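Local coordinates for benzoylformate decarboxylase (PDB 4Q9D), which is a thiamine pyrophosphate-dependent enzyme with three domains and carries a magnesium ion, at residues B[3-6]-B[7-11]; B[80-83]-B[84-87]; B[104-108]-B[109-113]. All coordinates share one frame; numbering follows the deposited sequence.

Contact 1: B[3-6]-B[7-11]; sequences DQKT and VHDVT
The carboxylate of Asp9 is the flat group that meets Thr6, in a capping box at the start of helix 7-18. Thr6 N comes to OD2 from above the carboxylate plane, 37° out of it. The bond is still short and straight, with Thr6 N 2.8 Å from Asp9 OD2 and an N-H...O angle of 167°. Over the opposite face lies Lys5, its CD 4.0 Å from Asp9 OD2; the two side chains cross at about a right angle. The charged ends do not meet: Lys5 NZ stays 5.5 Å from Asp9 OD2. Any electrostatic help from the lysine is therefore probably modest. The imidazole of His8 leads away from residues 3-6. Its ring meets that of Tyr12, and NE2 makes a weak hydrogen bond to Phe34 O.

The return half of the box runs from Asp9 N to Thr6 OG1, 3.1 Å apart. With chi1 at 60°, OG1 sits between the threonine's own N and carbonyl carbon, facing the amides of the first turn. One residue thus gives its N-H to the helix and takes another back. Thr6 O accepts from Val10 N, which begins the regular helical bonding. Val7, Val10 and Thr11 pack on helix 138-150, which places the start of helix 7-18 against that helix. One turn on, Val7 O takes two donors from opposite faces of its plane, Thr11 N and Thr11 OG1, the hydroxyl at 2.7 Å.

Contact 2: B[80-83]-B[84-87]; sequences NAMG and SLVA
Met82 and Leu85 lie side by side and point the same way in the first turn of helix 82-90, with Met82 SD 4.0 Å from Leu85 CD2. This apolar pair is the looser part of the contact. The tight part is the backbone turn. Leu85 N donates to Ala81 O at 2.9 Å. Val86 N reaches Met82 O at 3.2 Å. The next bond, from Ala87 N to Gly83 O, is weak. Val86 also folds a methyl over the turn. Its CG2 lies beside the backbone N, opposite the carbonyl carbon across the CA-CB bond, and comes within 3.4 Å of Met82 O.

No solvent side opens here, because all the touching residues are buried. Ala81 and Ser84 face helix 50-64, where Ser84 OG is hydrogen-bonded to Ala51 O. Met82 and Val86 pack on Gly79 and Met121 of a second subunit, so this first turn is part of a subunit interface. A water bridges the start of the helix: it donates to Asn80 O at 2.7 Å and accepts from Ser84 N at 3.0 Å.

Contact 3: B[104-108]-B[109-113]; sequences REMSV and VDPYL
Two backbone bonds hold the turn between Met106 and Asp110. Asp110 N donates to Ser107 O at 2.8 Å. Val109 N donates to Met106 O at 3.1 Å with an N-H...O angle of 163°. Each joins residue i+3 to the carbonyl of residue i, which gives two overlapping beta turns. Asp110 follows with positive phi and psi, and its CB points away from residues 104-108. Its OD2 forms salt bridges with Arg90 and Arg304 of a second subunit, while OD1 accepts from Asn114 ND2.

Packing closes in around the two carbonyls. Pro111 turns its ring back toward residues 104-108, and its CD lies 3.3 Å from Met106 O. Met106 crosses the ring obliquely: CB is 4.1 Å from Pro111 CG, and the bend at the sulfur brings CE equally near Pro111 CB. Val109 sets CG2 between its backbone N and carbonyl carbon, chi1 -47° for CG1, and CG2 comes within 3.3 Å of Met106 O. Its other methyl, CG1, meets Val108 CG1 at 3.8 Å.

Val108 O accepts from Gln144 NE2 of a third subunit, so the turn joins three chains. The chemistry implies a division of labour. Backbone bonds and apolar side chains shape the loop, and the buried carboxylate of Asp110, probably kept ionised by its two arginines, ties it to a neighbour.

The three contacts follow one another along the chain without nesting or crossing, all in the N-terminal thiamine pyrophosphate-binding family region. Contact 1 leads the N-terminal loop into helix 7-18, beside helix 138-150. Contact 2 opens helix 82-90 just after helix 74-80 and lies against helix 50-64. Contact 3 closes a turn in the loop between strands 95-101 and 128-130 of the N-terminal parallel sheet. Contacts 1 and 3 are about 9 Å apart at their nearest atoms, and contacts 2 and 3 about 10 Å. Contacts 2 and 3 both touch the second subunit, whereas no other chain of the assembly touches contact 1.

Contact 1: B[3-6]-B[7-11]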
loop_
_atom_site.group_PDB
_atom_site.type_symbol
_atom_site.label_atom_id
_atom_site.label_comp_id
_atom_site.label_asym_id
_atom_site.label_seq_id
_atom_site.Cartn_x
_atom_site.Cartn_y
_atom_site.Cartn_z
ATOM N N ASP B 3 9.594 36.536 18.100
ATOM C CA ASP B 3 10.948 36.620 17.551
ATOM C C ASP B 3 11.628 35.234 17.466
ATOM O O ASP B 3 12.735 35.099 16.924
ATOM C CB ASP B 3 11.799 37.612 18.368
ATOM C CG ASP B 3 13.156 37.904 17.725
ATOM O OD1 ASP B 3 13.192 38.674 16.739
ATOM O OD2 ASP B 3 14.185 37.372 18.212
ATOM N N GLN B 4 10.963 34.207 17.999
ATOM C CA GLN B 4 11.467 32.833 17.902
ATOM C C GLN B 4 11.420 32.350 16.456
ATOM O O GLN B 4 10.467 32.667 15.729
ATOM C CB GLN B 4 10.670 31.881 18.806
ATOM C CG GLN B 4 10.931 32.123 20.280
ATOM C CD GLN B 4 12.398 32.440 20.558
ATOM O OE1 GLN B 4 13.294 31.688 20.155
ATOM N NE2 GLN B 4 12.651 33.569 21.231
ATOM N N LYS B 5 12.460 31.619 16.047
ATOM C CA LYS B 5 12.504 30.978 14.727
ATOM C C LYS B 5 11.350 29.985 14.602
ATOM O O LYS B 5 11.055 29.239 15.536
ATOM C CB LYS B 5 13.813 30.226 14.551
ATOM C CG LYS B 5 15.032 31.074 14.770
ATOM C CD LYS B 5 15.183 32.086 13.684
ATOM C CE LYS B 5 16.658 32.409 13.452
ATOM N NZ LYS B 5 16.824 33.658 12.664
ATOM N N THR B 6 10.688 29.995 13.459
ATOM C CA THR B 6 9.649 29.020 13.173
ATOM C C THR B 6 10.228 27.844 12.380
ATOM O O THR B 6 11.341 27.900 11.856
ATOM C CB THR B 6 8.557 29.666 12.334
ATOM O OG1 THR B 6 9.148 30.125 11.115
ATOM C CG2 THR B 6 7.931 30.897 13.107
ATOM N N VAL B 7 9.445 26.787 12.271
ATOM C CA VAL B 7 9.774 25.678 11.394
ATOM C C VAL B 7 10.120 26.179 9.971
ATOM O O VAL B 7 11.068 25.697 9.350
ATOM C CB VAL B 7 8.603 24.672 11.363
ATOM C CG1 VAL B 7 8.724 23.715 10.147
ATOM C CG2 VAL B 7 8.552 23.883 12.703
ATOM N N HIS B 8 9.375 27.172 9.494
ATOM C CA HIS B 8 9.617 27.797 8.189
ATOM C C HIS B 8 11.030 28.404 8.119
ATOM O O HIS B 8 11.775 28.154 7.162
ATOM C CB HIS B 8 8.531 28.862 7.949
ATOM C CG HIS B 8 8.513 29.442 6.567
ATOM N ND1 HIS B 8 9.437 30.376 6.134
ATOM C CD2 HIS B 8 7.662 29.251 5.526
ATOM C CE1 HIS B 8 9.153 30.738 4.894
ATOM N NE2 HIS B 8 8.081 30.067 4.497
ATOM N N ASP B 9 11.406 29.190 9.138
ATOM C CA ASP B 9 12.742 29.809 9.181
ATOM C C ASP B 9 13.857 28.788 9.073
ATOM O O ASP B 9 14.764 28.906 8.235
ATOM C CB ASP B 9 12.975 30.592 10.499
ATOM C CG ASP B 9 12.062 31.805 10.642
ATOM O OD1 ASP B 9 11.765 32.461 9.622
ATOM O OD2 ASP B 9 11.628 32.083 11.781
ATOM N N VAL B 10 13.840 27.817 9.979
ATOM C CA VAL B 10 14.952 26.899 10.042
ATOM C C VAL B 10 14.956 25.906 8.858
ATOM O O VAL B 10 16.015 25.378 8.502
ATOM C CB VAL B 10 15.042 26.173 11.421
ATOM C CG1 VAL B 10 14.928 27.199 12.576
ATOM C CG2 VAL B 10 13.983 25.124 11.562
ATOM N N THR B 11 13.796 25.644 8.257
ATOM C CA THR B 11 13.770 24.693 7.134
ATOM C C THR B 11 14.424 25.331 5.899
ATOM O O THR B 11 15.287 24.727 5.272
ATOM C CB THR B 11 12.353 24.235 6.768
ATOM O OG1 THR B 11 11.770 23.558 7.879
ATOM C CG2 THR B 11 12.386 23.266 5.570
#

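Contact 2: B[80-83]-B[84-87]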
loop_
_atom_site.group_PDB
_atom_site.type_symbol
_atom_site.label_atom_id
_atom_site.label_comp_id
_atom_site.label_asym_id
_atom_site.label_seq_id
_atom_site.Cartn_x
_atom_site.Cartn_y
_atom_site.Cartn_z
ATOM N N ASN B 80 -1.422 14.976 -10.608
ATOM C CA ASN B 80 -1.078 15.443 -11.950
ATOM C C ASN B 80 0.367 15.147 -12.336
ATOM O O ASN B 80 0.681 15.049 -13.514
ATOM C CB ASN B 80 -1.326 16.954 -12.062
ATOM C CG ASN B 80 -2.790 17.294 -12.283
ATOM O OD1 ASN B 80 -3.644 16.416 -12.559
ATOM N ND2 ASN B 80 -3.094 18.577 -12.172
ATOM N N ALA B 81 1.239 15.031 -11.332
ATOM C CA ALA B 81 2.680 14.793 -11.533
ATOM C C ALA B 81 3.096 13.318 -11.544
ATOM O O ALA B 81 4.276 13.033 -11.725
ATOM C CB ALA B 81 3.519 15.567 -10.451
ATOM N N MET B 82 2.159 12.389 -11.301
ATOM C CA MET B 82 2.542 10.981 -11.092
ATOM C C MET B 82 3.177 10.362 -12.323
ATOM O O MET B 82 3.967 9.446 -12.186
ATOM C CB MET B 82 1.349 10.093 -10.672
ATOM C CG MET B 82 0.727 10.459 -9.340
ATOM S SD MET B 82 1.757 9.797 -8.067
ATOM C CE MET B 82 1.697 7.985 -8.445
ATOM N N GLY B 83 2.804 10.821 -13.520
ATOM C CA GLY B 83 3.401 10.278 -14.741
ATOM C C GLY B 83 4.866 10.673 -14.846
ATOM O O GLY B 83 5.746 9.862 -15.145
ATOM N N SER B 84 5.148 11.946 -14.628
ATOM C CA SER B 84 6.542 12.410 -14.615
ATOM C C SER B 84 7.306 11.772 -13.454
ATOM O O SER B 84 8.506 11.522 -13.546
ATOM C CB SER B 84 6.594 13.942 -14.483
ATOM O OG SER B 84 5.983 14.562 -15.584
ATOM N N LEU B 85 6.608 11.485 -12.353
ATOM C CA LEU B 85 7.255 10.816 -11.228
ATOM C C LEU B 85 7.857 9.433 -11.657
ATOM O O LEU B 85 8.992 9.106 -11.332
ATOM C CB LEU B 85 6.267 10.676 -10.037
ATOM C CG LEU B 85 6.857 9.912 -8.850
ATOM C CD1 LEU B 85 8.105 10.634 -8.273
ATOM C CD2 LEU B 85 5.770 9.670 -7.757
ATOM N N VAL B 86 7.094 8.637 -12.396
ATOM C CA VAL B 86 7.589 7.347 -12.895
ATOM C C VAL B 86 8.889 7.553 -13.682
ATOM O O VAL B 86 9.881 6.877 -13.447
ATOM C CB VAL B 86 6.543 6.681 -13.825
ATOM C CG1 VAL B 86 7.071 5.307 -14.410
ATOM C CG2 VAL B 86 5.249 6.472 -13.075
ATOM N N ALA B 87 8.887 8.534 -14.585
ATOM C CA ALA B 87 10.091 8.856 -15.362
ATOM C C ALA B 87 11.299 9.212 -14.481
ATOM O O ALA B 87 12.404 8.740 -14.717
ATOM C CB ALA B 87 9.797 9.991 -16.368
HETATM O O HOH W 1 2.431 13.287 -14.649
#

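Contact 3: B[104-108]-B[109-113]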
loop_
_atom_site.group_PDB
_atom_site.type_symbol
_atom_site.label_atom_id
_atom_site.label_comp_id
_atom_site.label_asym_id
_atom_site.label_seq_id
_atom_site.Cartn_x
_atom_site.Cartn_y
_atom_site.Cartn_z
ATOM N N ARG B 104 -3.472 20.177 10.436
ATOM C CA ARG B 104 -3.729 19.187 11.480
ATOM C C ARG B 104 -4.967 19.539 12.312
ATOM O O ARG B 104 -5.527 18.662 12.990
ATOM C CB ARG B 104 -2.510 19.036 12.408
ATOM C CG ARG B 104 -1.225 18.665 11.700
ATOM C CD ARG B 104 -0.106 18.426 12.703
ATOM N NE ARG B 104 1.171 18.268 12.017
ATOM C CZ ARG B 104 1.714 17.109 11.660
ATOM N NH1 ARG B 104 1.090 15.962 11.931
ATOM N NH2 ARG B 104 2.889 17.105 11.033
ATOM N N GLU B 105 -5.405 20.807 12.262
ATOM C CA GLU B 105 -6.562 21.239 13.069
ATOM C C GLU B 105 -7.880 20.694 12.525
ATOM O O GLU B 105 -8.875 20.731 13.217
ATOM C CB GLU B 105 -6.683 22.776 13.120
ATOM C CG GLU B 105 -5.408 23.492 13.498
ATOM C CD GLU B 105 -5.335 23.736 14.988
ATOM O OE1 GLU B 105 -4.227 23.971 15.503
ATOM O OE2 GLU B 105 -6.399 23.683 15.646
ATOM N N MET B 106 -7.913 20.253 11.269
ATOM C CA MET B 106 -9.189 19.856 10.642
ATOM C C MET B 106 -9.113 18.542 9.867
ATOM O O MET B 106 -10.156 18.027 9.472
ATOM C CB MET B 106 -9.626 20.893 9.594
ATOM C CG MET B 106 -10.298 22.087 10.046
ATOM S SD MET B 106 -11.268 22.834 8.705
ATOM C CE MET B 106 -10.157 23.128 7.321
ATOM N N SER B 107 -7.902 18.056 9.556
ATOM C CA SER B 107 -7.756 16.953 8.590
ATOM C C SER B 107 -8.549 15.685 8.986
ATOM O O SER B 107 -9.008 14.938 8.126
ATOM C CB SER B 107 -6.274 16.646 8.292
ATOM O OG SER B 107 -5.577 16.169 9.442
ATOM N N VAL B 108 -8.778 15.485 10.280
ATOM C CA VAL B 108 -9.507 14.296 10.740
ATOM C C VAL B 108 -10.916 14.176 10.126
ATOM O O VAL B 108 -11.399 13.067 9.958
ATOM C CB VAL B 108 -9.577 14.203 12.303
ATOM C CG1 VAL B 108 -10.536 15.242 12.874
ATOM C CG2 VAL B 108 -9.982 12.772 12.752
ATOM N N VAL B 109 -11.547 15.306 9.772
ATOM C CA VAL B 109 -12.902 15.284 9.234
ATOM C C VAL B 109 -12.870 15.166 7.703
ATOM O O VAL B 109 -13.904 15.237 7.043
ATOM C CB VAL B 109 -13.746 16.517 9.698
ATOM C CG1 VAL B 109 -13.591 16.740 11.251
ATOM C CG2 VAL B 109 -13.369 17.784 8.929
ATOM N N ASP B 110 -11.671 14.987 7.157
ATOM C CA ASP B 110 -11.477 14.880 5.706
ATOM C C ASP B 110 -12.036 16.091 4.967
ATOM O O ASP B 110 -12.939 15.968 4.161
ATOM C CB ASP B 110 -12.032 13.554 5.143
ATOM C CG ASP B 110 -11.579 13.290 3.688
ATOM O OD1 ASP B 110 -10.553 13.853 3.258
ATOM O OD2 ASP B 110 -12.259 12.545 2.966
ATOM N N PRO B 111 -11.507 17.288 5.270
ATOM C CA PRO B 111 -12.048 18.519 4.680
ATOM C C PRO B 111 -11.675 18.670 3.197
ATOM O O PRO B 111 -10.995 17.800 2.633
ATOM C CB PRO B 111 -11.395 19.623 5.527
ATOM C CG PRO B 111 -10.050 19.035 5.943
ATOM C CD PRO B 111 -10.375 17.546 6.179
ATOM N N TYR B 112 -12.135 19.756 2.572
ATOM C CA TYR B 112 -11.901 19.997 1.139
ATOM C C TYR B 112 -10.398 20.059 0.910
ATOM O O TYR B 112 -9.678 20.711 1.691
ATOM C CB TYR B 112 -12.477 21.355 0.761
ATOM C CG TYR B 112 -12.715 21.639 -0.712
ATOM C CD1 TYR B 112 -13.664 20.931 -1.431
ATOM C CD2 TYR B 112 -12.052 22.680 -1.349
ATOM C CE1 TYR B 112 -13.946 21.235 -2.754
ATOM C CE2 TYR B 112 -12.312 22.986 -2.684
ATOM C CZ TYR B 112 -13.263 22.265 -3.369
ATOM O OH TYR B 112 -13.564 22.579 -4.671
ATOM N N LEU B 113 -9.948 19.394 -0.158
ATOM C CA LEU B 113 -8.531 19.359 -0.552
ATOM C C LEU B 113 -7.601 18.711 0.476
ATOM O O LEU B 113 -6.399 18.895 0.433
ATOM C CB LEU B 113 -8.037 20.750 -0.945
ATOM C CG LEU B 113 -8.561 21.143 -2.346
ATOM C CD1 LEU B 113 -8.443 22.637 -2.572
ATOM C CD2 LEU B 113 -7.863 20.361 -3.492
#